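Local structure of binding domain (Hc) of Paraclostridial Mosquitocidal Protein 1 (Paraclostridium bifermentans, 6HOX) at residues Tyr287-Arg292 / Ser407-Leu412; Val314-Ile320 / Ala335-Asn341; Asn344-Pro350 / Val361-Asn367. The protein targets host nerve cells as the receptor-binding part of a clostridial neurotoxin that is specific for Anopheles mosquitoes. All coordinates share one frame. Residue numbers count along the deposited sequence, not the author numbering.

Interaction 1 (Tyr287-Arg292 / Ser407-Leu412); sequences YPYISR and SSGWYL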
# COMPACT_ATOMS: atom_id res chain seq x y z
N TYR A 287 -19.76 -24.47 -2.48
CA TYR A 287 -20.00 -23.12 -1.98
C TYR A 287 -18.69 -22.54 -1.46
O TYR A 287 -18.05 -23.13 -0.59
CB TYR A 287 -21.05 -23.13 -0.86
CG TYR A 287 -22.48 -23.33 -1.32
CD1 TYR A 287 -22.95 -24.58 -1.68
CD2 TYR A 287 -23.34 -22.26 -1.42
CE1 TYR A 287 -24.26 -24.76 -2.11
CE2 TYR A 287 -24.65 -22.42 -1.85
CZ TYR A 287 -25.12 -23.68 -2.20
OH TYR A 287 -26.42 -23.81 -2.63
N PRO A 288 -18.25 -21.35 -1.93
CA PRO A 288 -17.13 -20.66 -1.29
C PRO A 288 -17.65 -19.97 -0.02
O PRO A 288 -18.80 -19.53 0.01
CB PRO A 288 -16.66 -19.70 -2.38
CG PRO A 288 -17.94 -19.34 -3.11
CD PRO A 288 -18.77 -20.61 -3.09
N TYR A 289 -16.80 -19.85 1.00
CA TYR A 289 -17.14 -19.11 2.21
C TYR A 289 -15.87 -18.51 2.82
O TYR A 289 -14.76 -18.97 2.53
CB TYR A 289 -17.90 -20.03 3.18
CG TYR A 289 -17.08 -21.14 3.79
CD1 TYR A 289 -16.84 -22.31 3.09
CD2 TYR A 289 -16.52 -21.01 5.05
CE1 TYR A 289 -16.07 -23.33 3.63
CE2 TYR A 289 -15.75 -22.02 5.60
CZ TYR A 289 -15.52 -23.19 4.89
OH TYR A 289 -14.77 -24.19 5.44
N ILE A 290 -16.02 -17.46 3.63
CA ILE A 290 -14.91 -16.94 4.42
C ILE A 290 -14.96 -17.63 5.78
O ILE A 290 -15.97 -17.61 6.47
CB ILE A 290 -14.94 -15.40 4.56
CG1 ILE A 290 -15.02 -14.69 3.21
CG2 ILE A 290 -13.73 -14.91 5.34
CD1 ILE A 290 -13.72 -14.74 2.44
N SER A 291 -13.85 -18.27 6.15
CA SER A 291 -13.73 -18.96 7.40
C SER A 291 -13.42 -17.95 8.51
O SER A 291 -13.16 -16.78 8.23
CB SER A 291 -12.68 -20.02 7.32
OG SER A 291 -12.81 -20.94 8.38
N ARG A 292 -13.41 -18.42 9.76
CA ARG A 292 -13.14 -17.55 10.91
C ARG A 292 -11.73 -16.96 10.78
O ARG A 292 -10.83 -17.55 10.19
CB ARG A 292 -13.37 -18.30 12.23
CG ARG A 292 -12.53 -19.56 12.41
CD ARG A 292 -12.66 -20.15 13.81
NE ARG A 292 -13.84 -21.00 14.00
CZ ARG A 292 -14.85 -20.74 14.84
NH1 ARG A 292 -14.86 -19.61 15.53
NH2 ARG A 292 -15.83 -21.61 15.00
N SER A 407 -19.52 -16.49 14.48
CA SER A 407 -19.94 -17.50 13.51
C SER A 407 -18.73 -18.31 13.04
O SER A 407 -17.57 -17.90 13.20
CB SER A 407 -20.66 -16.86 12.35
OG SER A 407 -20.97 -17.82 11.36
N SER A 408 -19.02 -19.47 12.44
CA SER A 408 -18.04 -20.43 11.95
C SER A 408 -17.33 -19.89 10.69
O SER A 408 -16.12 -20.03 10.51
CB SER A 408 -18.73 -21.74 11.66
OG SER A 408 -18.00 -22.50 10.71
N GLY A 409 -18.15 -19.33 9.80
CA GLY A 409 -17.77 -18.80 8.51
C GLY A 409 -18.95 -18.10 7.88
O GLY A 409 -20.04 -18.09 8.44
N TRP A 410 -18.74 -17.50 6.72
CA TRP A 410 -19.73 -16.64 6.09
C TRP A 410 -19.73 -16.94 4.60
O TRP A 410 -18.67 -16.90 3.96
CB TRP A 410 -19.44 -15.16 6.38
CG TRP A 410 -19.39 -14.86 7.85
CD1 TRP A 410 -20.43 -14.52 8.65
CD2 TRP A 410 -18.23 -14.92 8.69
NE1 TRP A 410 -20.00 -14.36 9.94
CE2 TRP A 410 -18.65 -14.58 10.00
CE3 TRP A 410 -16.87 -15.22 8.48
CZ2 TRP A 410 -17.77 -14.53 11.08
CZ3 TRP A 410 -16.00 -15.16 9.55
CH2 TRP A 410 -16.45 -14.83 10.83
N TYR A 411 -20.91 -17.29 4.08
CA TYR A 411 -21.08 -17.61 2.65
C TYR A 411 -21.03 -16.32 1.85
O TYR A 411 -21.35 -15.24 2.37
CB TYR A 411 -22.37 -18.41 2.42
CG TYR A 411 -22.26 -19.82 2.94
CD1 TYR A 411 -21.65 -20.80 2.18
CD2 TYR A 411 -22.71 -20.16 4.21
CE1 TYR A 411 -21.52 -22.10 2.65
CE2 TYR A 411 -22.58 -21.45 4.69
CZ TYR A 411 -21.99 -22.43 3.91
OH TYR A 411 -21.83 -23.70 4.37
N LEU A 412 -20.61 -16.44 0.59
CA LEU A 412 -20.62 -15.29 -0.32
C LEU A 412 -22.02 -15.20 -0.95
O LEU A 412 -22.64 -16.24 -1.22
CB LEU A 412 -19.54 -15.48 -1.39
CG LEU A 412 -18.11 -15.08 -1.02
CD1 LEU A 412 -17.62 -15.87 0.18
CD2 LEU A 412 -17.18 -15.30 -2.20
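This is an antiparallel pairing of two strands far apart in sequence, within the C-terminal half of the receptor-binding domain. The strand axes approach to 4.4 Å at 142°. Ile-290 and Trp-410 form the hydrogen-bonded pair: Ile-290 N donates to Trp-410 O at 2.7 Å, and Trp-410 N to Ile-290 O at 2.8 Å. Pairs Tyr-289/Tyr-411 and Ser-291/Gly-409 flank it. The family belongs to the beta-trefoil clan; the pairing joins early strand 285-291, a partner of strand 275-280, to late strand 409-415, a partner of strand 394-398. Tyr-287, Tyr-289 and Tyr-411 form an aromatic cluster. Tyr-289 CB lies over one face of the Tyr-411 ring, 4.0 Å from Tyr-411 CD1, and Tyr-411 OH is hydrogen-bonded to Lys-280. A side chain at Gly-409 would clash with the Tyr-289 ring and with Ile-290 O. On the face of Ile-290 and Trp-410, Ile-290 CB is 4.4 Å from Trp-410 CE3. Leu-412 CD1 also approaches Ile-290 CG1, at 4.2 Å.

Interaction 2 (Val314-Ile320 / Ala335-Asn341); sequences VEKVKII and ADVKFEN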
# COMPACT_ATOMS: atom_id res chain seq x y z
N VAL A 314 -6.97 -23.20 1.86
CA VAL A 314 -7.31 -21.88 1.35
C VAL A 314 -7.41 -21.93 -0.18
O VAL A 314 -6.60 -22.53 -0.83
CB VAL A 314 -6.30 -20.79 1.77
CG1 VAL A 314 -4.94 -20.99 1.14
CG2 VAL A 314 -6.84 -19.40 1.47
N GLU A 315 -8.43 -21.26 -0.72
CA GLU A 315 -8.65 -21.21 -2.16
C GLU A 315 -7.82 -20.09 -2.76
O GLU A 315 -8.02 -18.92 -2.44
CB GLU A 315 -10.13 -20.94 -2.46
CG GLU A 315 -11.06 -22.01 -1.93
CD GLU A 315 -10.93 -23.38 -2.58
OE1 GLU A 315 -10.29 -23.48 -3.64
OE2 GLU A 315 -11.49 -24.33 -2.02
N LYS A 316 -6.92 -20.46 -3.68
CA LYS A 316 -6.25 -19.49 -4.54
C LYS A 316 -7.18 -19.17 -5.72
O LYS A 316 -7.88 -20.06 -6.19
CB LYS A 316 -4.92 -20.06 -5.02
CG LYS A 316 -3.94 -20.40 -3.90
CD LYS A 316 -3.16 -19.20 -3.42
CE LYS A 316 -1.94 -18.92 -4.28
NZ LYS A 316 -1.66 -17.47 -4.39
N VAL A 317 -7.16 -17.91 -6.18
CA VAL A 317 -7.96 -17.45 -7.35
C VAL A 317 -7.09 -16.69 -8.36
O VAL A 317 -6.07 -16.10 -8.04
CB VAL A 317 -9.15 -16.57 -6.92
CG1 VAL A 317 -9.98 -17.24 -5.83
CG2 VAL A 317 -8.72 -15.18 -6.46
N LYS A 318 -7.56 -16.70 -9.61
CA LYS A 318 -7.05 -15.87 -10.67
C LYS A 318 -8.22 -15.13 -11.29
O LYS A 318 -9.32 -15.73 -11.45
CB LYS A 318 -6.39 -16.70 -11.77
CG LYS A 318 -5.02 -17.24 -11.44
CD LYS A 318 -4.34 -17.88 -12.62
CE LYS A 318 -2.93 -18.31 -12.31
NZ LYS A 318 -2.35 -19.05 -13.45
N ILE A 319 -7.98 -13.87 -11.68
CA ILE A 319 -8.96 -13.04 -12.39
C ILE A 319 -8.70 -13.25 -13.88
O ILE A 319 -7.58 -13.11 -14.34
CB ILE A 319 -8.85 -11.55 -11.97
CG1 ILE A 319 -8.86 -11.36 -10.45
CG2 ILE A 319 -9.94 -10.74 -12.65
CD1 ILE A 319 -8.45 -9.98 -9.99
N ILE A 320 -9.73 -13.63 -14.63
CA ILE A 320 -9.60 -14.01 -16.02
C ILE A 320 -10.58 -13.20 -16.87
O ILE A 320 -11.73 -12.98 -16.49
CB ILE A 320 -9.85 -15.52 -16.18
CG1 ILE A 320 -8.87 -16.34 -15.34
CG2 ILE A 320 -9.80 -15.93 -17.65
CD1 ILE A 320 -7.46 -16.26 -15.82
N ALA A 335 -15.07 -9.82 -15.82
CA ALA A 335 -14.04 -10.81 -15.58
C ALA A 335 -14.60 -11.91 -14.68
O ALA A 335 -15.58 -11.72 -13.96
CB ALA A 335 -12.82 -10.14 -14.98
N ASP A 336 -13.99 -13.09 -14.75
CA ASP A 336 -14.37 -14.18 -13.90
C ASP A 336 -13.29 -14.36 -12.85
O ASP A 336 -12.13 -14.05 -13.07
CB ASP A 336 -14.62 -15.44 -14.71
CG ASP A 336 -15.92 -15.31 -15.49
OD1 ASP A 336 -16.97 -14.93 -14.87
OD2 ASP A 336 -15.87 -15.55 -16.69
N VAL A 337 -13.72 -14.85 -11.69
CA VAL A 337 -12.82 -15.28 -10.63
C VAL A 337 -12.78 -16.81 -10.64
O VAL A 337 -13.76 -17.48 -10.26
CB VAL A 337 -13.28 -14.73 -9.27
CG1 VAL A 337 -12.33 -15.13 -8.16
CG2 VAL A 337 -13.46 -13.21 -9.32
N LYS A 338 -11.63 -17.33 -11.09
CA LYS A 338 -11.37 -18.74 -11.29
C LYS A 338 -10.66 -19.29 -10.05
O LYS A 338 -9.65 -18.74 -9.58
CB LYS A 338 -10.51 -18.92 -12.54
CG LYS A 338 -10.04 -20.33 -12.85
CD LYS A 338 -9.09 -20.33 -14.04
CE LYS A 338 -8.12 -21.49 -14.07
NZ LYS A 338 -6.94 -21.19 -14.92
N PHE A 339 -11.20 -20.40 -9.55
CA PHE A 339 -10.66 -21.07 -8.40
C PHE A 339 -9.64 -22.13 -8.87
O PHE A 339 -10.02 -23.17 -9.38
CB PHE A 339 -11.81 -21.65 -7.59
CG PHE A 339 -12.50 -20.62 -6.74
CD1 PHE A 339 -13.11 -19.52 -7.32
CD2 PHE A 339 -12.55 -20.76 -5.37
CE1 PHE A 339 -13.75 -18.56 -6.53
CE2 PHE A 339 -13.17 -19.80 -4.58
CZ PHE A 339 -13.77 -18.71 -5.17
N GLU A 340 -8.36 -21.83 -8.64
CA GLU A 340 -7.20 -22.57 -9.11
C GLU A 340 -7.16 -24.00 -8.54
O GLU A 340 -6.66 -24.91 -9.21
CB GLU A 340 -5.92 -21.82 -8.71
CG GLU A 340 -5.73 -20.50 -9.44
CD GLU A 340 -5.53 -20.63 -10.95
OE1 GLU A 340 -4.44 -21.11 -11.36
OE2 GLU A 340 -6.45 -20.25 -11.71
N ASN A 341 -7.64 -24.19 -7.31
CA ASN A 341 -7.67 -25.52 -6.66
C ASN A 341 -8.51 -26.50 -7.50
O ASN A 341 -8.28 -27.69 -7.47
CB ASN A 341 -8.23 -25.48 -5.24
CG ASN A 341 -7.31 -24.84 -4.21
OD1 ASN A 341 -6.20 -24.44 -4.52
ND2 ASN A 341 -7.79 -24.75 -2.98
O HOH W 1 -9.16 -22.45 -5.54
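Val-317 and Phe-339 make the apolar centre. Val-317 CG1 sits 4.0 Å from the centroid of the Phe-339 ring, almost on the ring normal, in a CH-pi contact. Val-317 CB also meets Val-337 CG1 at 3.7 Å. Further along, Ile-319 CG2 packs on Ala-335 CB at 3.8 Å. Val-317, Ile-319, Val-337 and Phe-339 share one face of the sheet, where Met-265 and Leu-275 join the packing.

The backbones run antiparallel at 147°. Lys-318 N donates to Lys-338 O at 2.9 Å, and Lys-338 N to Lys-318 O at 2.8 Å. Ile-320 N to Asp-336 O and Asp-336 N to Ile-320 O are both 2.9 Å. Glu-340 N to Lys-316 O, at 3.1 Å, extends the pairing past the strand end.

The other face carries Lys-318, Ile-320, Asp-336 and Lys-338. Glu-340 lies between the two lysines: Lys-338 NZ is 3.4 Å from Glu-340 OE2, and Lys-318 NZ makes a long salt bridge of 3.6 Å to Glu-340 OE1. Asp-336 turns to Arg-366 for its own salt bridge. At the Val-314/Asn-341 end, one water donates to Glu-315 OE1 (2.4 Å) and Lys-316 O (2.8 Å) and accepts from Asn-341 N (2.9 Å). Glu-315 OE2 is hydrogen-bonded to Ser-277. Asn-341 ND2 adds a weak hydrogen bond to Val-314 O at 3.3 Å.

The pair is thus two-faced: its hydrophobic side packs into the C-terminal trefoil subdomain, while its mostly charged side, with Ile-320 among the charges, is partly exposed; there two lysines share one glutamate, which only partly offsets their charge.

Interaction 3 (Asn344-Pro350 / Val361-Asn367); sequences NLILTLP and VLNEGRN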
# COMPACT_ATOMS: atom_id res chain seq x y z
N ASN A 344 -11.18 -25.51 -13.18
CA ASN A 344 -12.15 -25.10 -14.21
C ASN A 344 -13.43 -24.49 -13.61
O ASN A 344 -14.41 -24.26 -14.34
CB ASN A 344 -12.50 -26.28 -15.13
CG ASN A 344 -13.24 -27.40 -14.42
OD1 ASN A 344 -13.10 -27.59 -13.21
ND2 ASN A 344 -14.05 -28.15 -15.16
N LEU A 345 -13.46 -24.22 -12.30
CA LEU A 345 -14.63 -23.64 -11.68
C LEU A 345 -14.43 -22.13 -11.48
O LEU A 345 -13.31 -21.67 -11.18
CB LEU A 345 -14.91 -24.35 -10.35
CG LEU A 345 -15.12 -25.87 -10.44
CD1 LEU A 345 -15.71 -26.40 -9.14
CD2 LEU A 345 -16.03 -26.24 -11.60
N ILE A 346 -15.54 -21.38 -11.65
CA ILE A 346 -15.58 -19.92 -11.45
C ILE A 346 -16.69 -19.55 -10.46
O ILE A 346 -17.64 -20.32 -10.19
CB ILE A 346 -15.74 -19.17 -12.79
CG1 ILE A 346 -17.04 -19.54 -13.52
CG2 ILE A 346 -14.52 -19.39 -13.68
CD1 ILE A 346 -17.38 -18.60 -14.64
N LEU A 347 -16.54 -18.36 -9.86
CA LEU A 347 -17.49 -17.83 -8.92
C LEU A 347 -18.71 -17.39 -9.71
O LEU A 347 -18.60 -16.57 -10.59
CB LEU A 347 -16.86 -16.64 -8.19
CG LEU A 347 -17.69 -15.99 -7.09
CD1 LEU A 347 -17.85 -16.93 -5.92
CD2 LEU A 347 -17.03 -14.69 -6.64
N THR A 348 -19.87 -17.98 -9.40
CA THR A 348 -21.09 -17.63 -10.12
C THR A 348 -22.31 -17.93 -9.23
O THR A 348 -22.16 -18.36 -8.09
CB THR A 348 -21.12 -18.33 -11.49
OG1 THR A 348 -22.14 -17.74 -12.28
CG2 THR A 348 -21.32 -19.83 -11.37
N LEU A 349 -23.50 -17.64 -9.75
CA LEU A 349 -24.72 -18.03 -9.10
C LEU A 349 -25.17 -19.35 -9.69
O LEU A 349 -24.87 -19.67 -10.84
CB LEU A 349 -25.80 -16.95 -9.28
CG LEU A 349 -25.63 -15.70 -8.42
CD1 LEU A 349 -26.39 -14.52 -9.00
CD2 LEU A 349 -26.07 -15.96 -7.00
N PRO A 350 -25.93 -20.15 -8.91
CA PRO A 350 -26.54 -21.36 -9.46
C PRO A 350 -27.77 -20.98 -10.29
O PRO A 350 -28.34 -19.87 -10.15
CB PRO A 350 -26.91 -22.14 -8.19
CG PRO A 350 -27.27 -21.04 -7.20
CD PRO A 350 -26.33 -19.89 -7.52
N VAL A 361 -21.88 -19.95 -5.75
CA VAL A 361 -21.35 -21.28 -5.84
C VAL A 361 -20.12 -21.22 -6.76
O VAL A 361 -19.85 -20.17 -7.35
CB VAL A 361 -22.41 -22.26 -6.37
CG1 VAL A 361 -23.60 -22.36 -5.43
CG2 VAL A 361 -22.88 -21.89 -7.78
N LEU A 362 -19.39 -22.34 -6.84
CA LEU A 362 -18.32 -22.54 -7.79
C LEU A 362 -18.82 -23.51 -8.86
O LEU A 362 -19.20 -24.63 -8.54
CB LEU A 362 -17.08 -23.11 -7.09
CG LEU A 362 -16.62 -22.34 -5.86
CD1 LEU A 362 -15.40 -23.00 -5.25
CD2 LEU A 362 -16.32 -20.88 -6.19
N ASN A 363 -18.81 -23.08 -10.12
CA ASN A 363 -19.44 -23.81 -11.18
C ASN A 363 -18.61 -23.61 -12.45
O ASN A 363 -18.02 -22.56 -12.63
CB ASN A 363 -20.87 -23.33 -11.40
CG ASN A 363 -21.80 -24.39 -11.95
OD1 ASN A 363 -22.17 -25.31 -11.24
ND2 ASN A 363 -22.22 -24.25 -13.19
N GLU A 364 -18.58 -24.64 -13.30
CA GLU A 364 -17.99 -24.57 -14.62
C GLU A 364 -18.85 -23.67 -15.50
O GLU A 364 -18.34 -22.96 -16.35
CB GLU A 364 -17.87 -25.97 -15.22
CG GLU A 364 -17.18 -25.97 -16.57
CD GLU A 364 -16.46 -27.26 -16.93
OE1 GLU A 364 -17.13 -28.32 -16.95
OE2 GLU A 364 -15.24 -27.20 -17.20
N GLY A 365 -20.16 -23.72 -15.27
CA GLY A 365 -21.15 -22.96 -16.03
C GLY A 365 -21.30 -21.52 -15.53
O GLY A 365 -21.91 -21.27 -14.48
N ARG A 366 -20.76 -20.60 -16.34
CA ARG A 366 -20.93 -19.15 -16.21
C ARG A 366 -22.42 -18.81 -16.25
O ARG A 366 -23.12 -19.18 -17.20
CB ARG A 366 -20.18 -18.48 -17.37
CG ARG A 366 -19.85 -17.01 -17.18
CD ARG A 366 -18.73 -16.60 -18.11
NE ARG A 366 -18.37 -15.20 -17.93
CZ ARG A 366 -19.03 -14.17 -18.44
NH1 ARG A 366 -20.04 -14.35 -19.29
NH2 ARG A 366 -18.69 -12.94 -18.10
N ASN A 367 -22.90 -18.14 -15.20
CA ASN A 367 -24.29 -17.79 -15.02
C ASN A 367 -24.40 -16.32 -14.57
O ASN A 367 -24.50 -16.03 -13.38
CB ASN A 367 -24.98 -18.70 -14.00
CG ASN A 367 -26.44 -18.35 -13.81
OD1 ASN A 367 -27.04 -17.75 -14.70
ND2 ASN A 367 -27.01 -18.71 -12.68
O HOH W 2 -23.93 -21.98 -12.18
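Val-361 overlaps the ring of Pro-350, with Val-361 CG2 4.0 Å from Pro-350 CD. Its CG2 is also 4.4 Å from Thr-348 CG2, on the face that Thr-348 shares with Val-361 and Asn-363. Thr-348 CG2 lies 3.5 Å from Asn-363 CB. On the other face Leu-347 CD1 meets Leu-362 CD2 at 4.2 Å, beside Phe-339. Leu-345 CB touches Leu-362 CB at 4.1 Å.

Two hydrogen-bonded pairs hold the backbones. Ile-346 N donates to Asn-363 O at 2.9 Å, and Asn-363 N to Ile-346 O at 3.0 Å. Thr-348 N donates to Val-361 O at 3.0 Å, and Val-361 N to Thr-348 O at 2.8 Å. The strands cross at 140°, so they are clearly twisted.

After Asn-363 the chain turns back along the first segment. Asn-367 N donates to Thr-348 OG1 at 3.0 Å, and Asn-367 ND2 to Leu-349 O at 3.0 Å. A water donates to Leu-349 O at 2.8 Å and to Gly-365 O at 3.1 Å, bridging the two segments. Within the turn, Asn-363 ND2 reaches Gly-365 O at 3.3 Å. At the exposed end Asn-344 ND2 donates to Glu-364 OE2 at 2.5 Å. Arg-366 CG touches Ile-346 CD1 at 3.9 Å, while its guanidinium pairs with Asp-336 and Asp-369.

Strands 345-348 and 361-363 follow each other in the chain and pair antiparallel. This is a beta-hairpin with a long connection, in a subdomain whose family belongs to the beta-trefoil clan.

How the interactions relate
From the N terminus, strand 285-291 comes first and pairs with strand 409-415, more than a hundred residues later, so interaction 1 closes a long loop. Interactions 2 and 3 both nest inside it and follow in series without crossing. Interaction 2 closes a short loop when 335-341 returns to 314-320. The chain then turns directly into 344-350, and interaction 3 closes the next loop. Strands 333-339 and 345-348 are neighbours in the sheet, probably linked by a backbone hydrogen bond between Val-337 and Leu-347. Pro-288 of interaction 1 packs on Phe-339 of interaction 2 and on Leu-347 and Leu-362 of interaction 3. All three contacts therefore meet in one apolar core of the C-terminal subdomain.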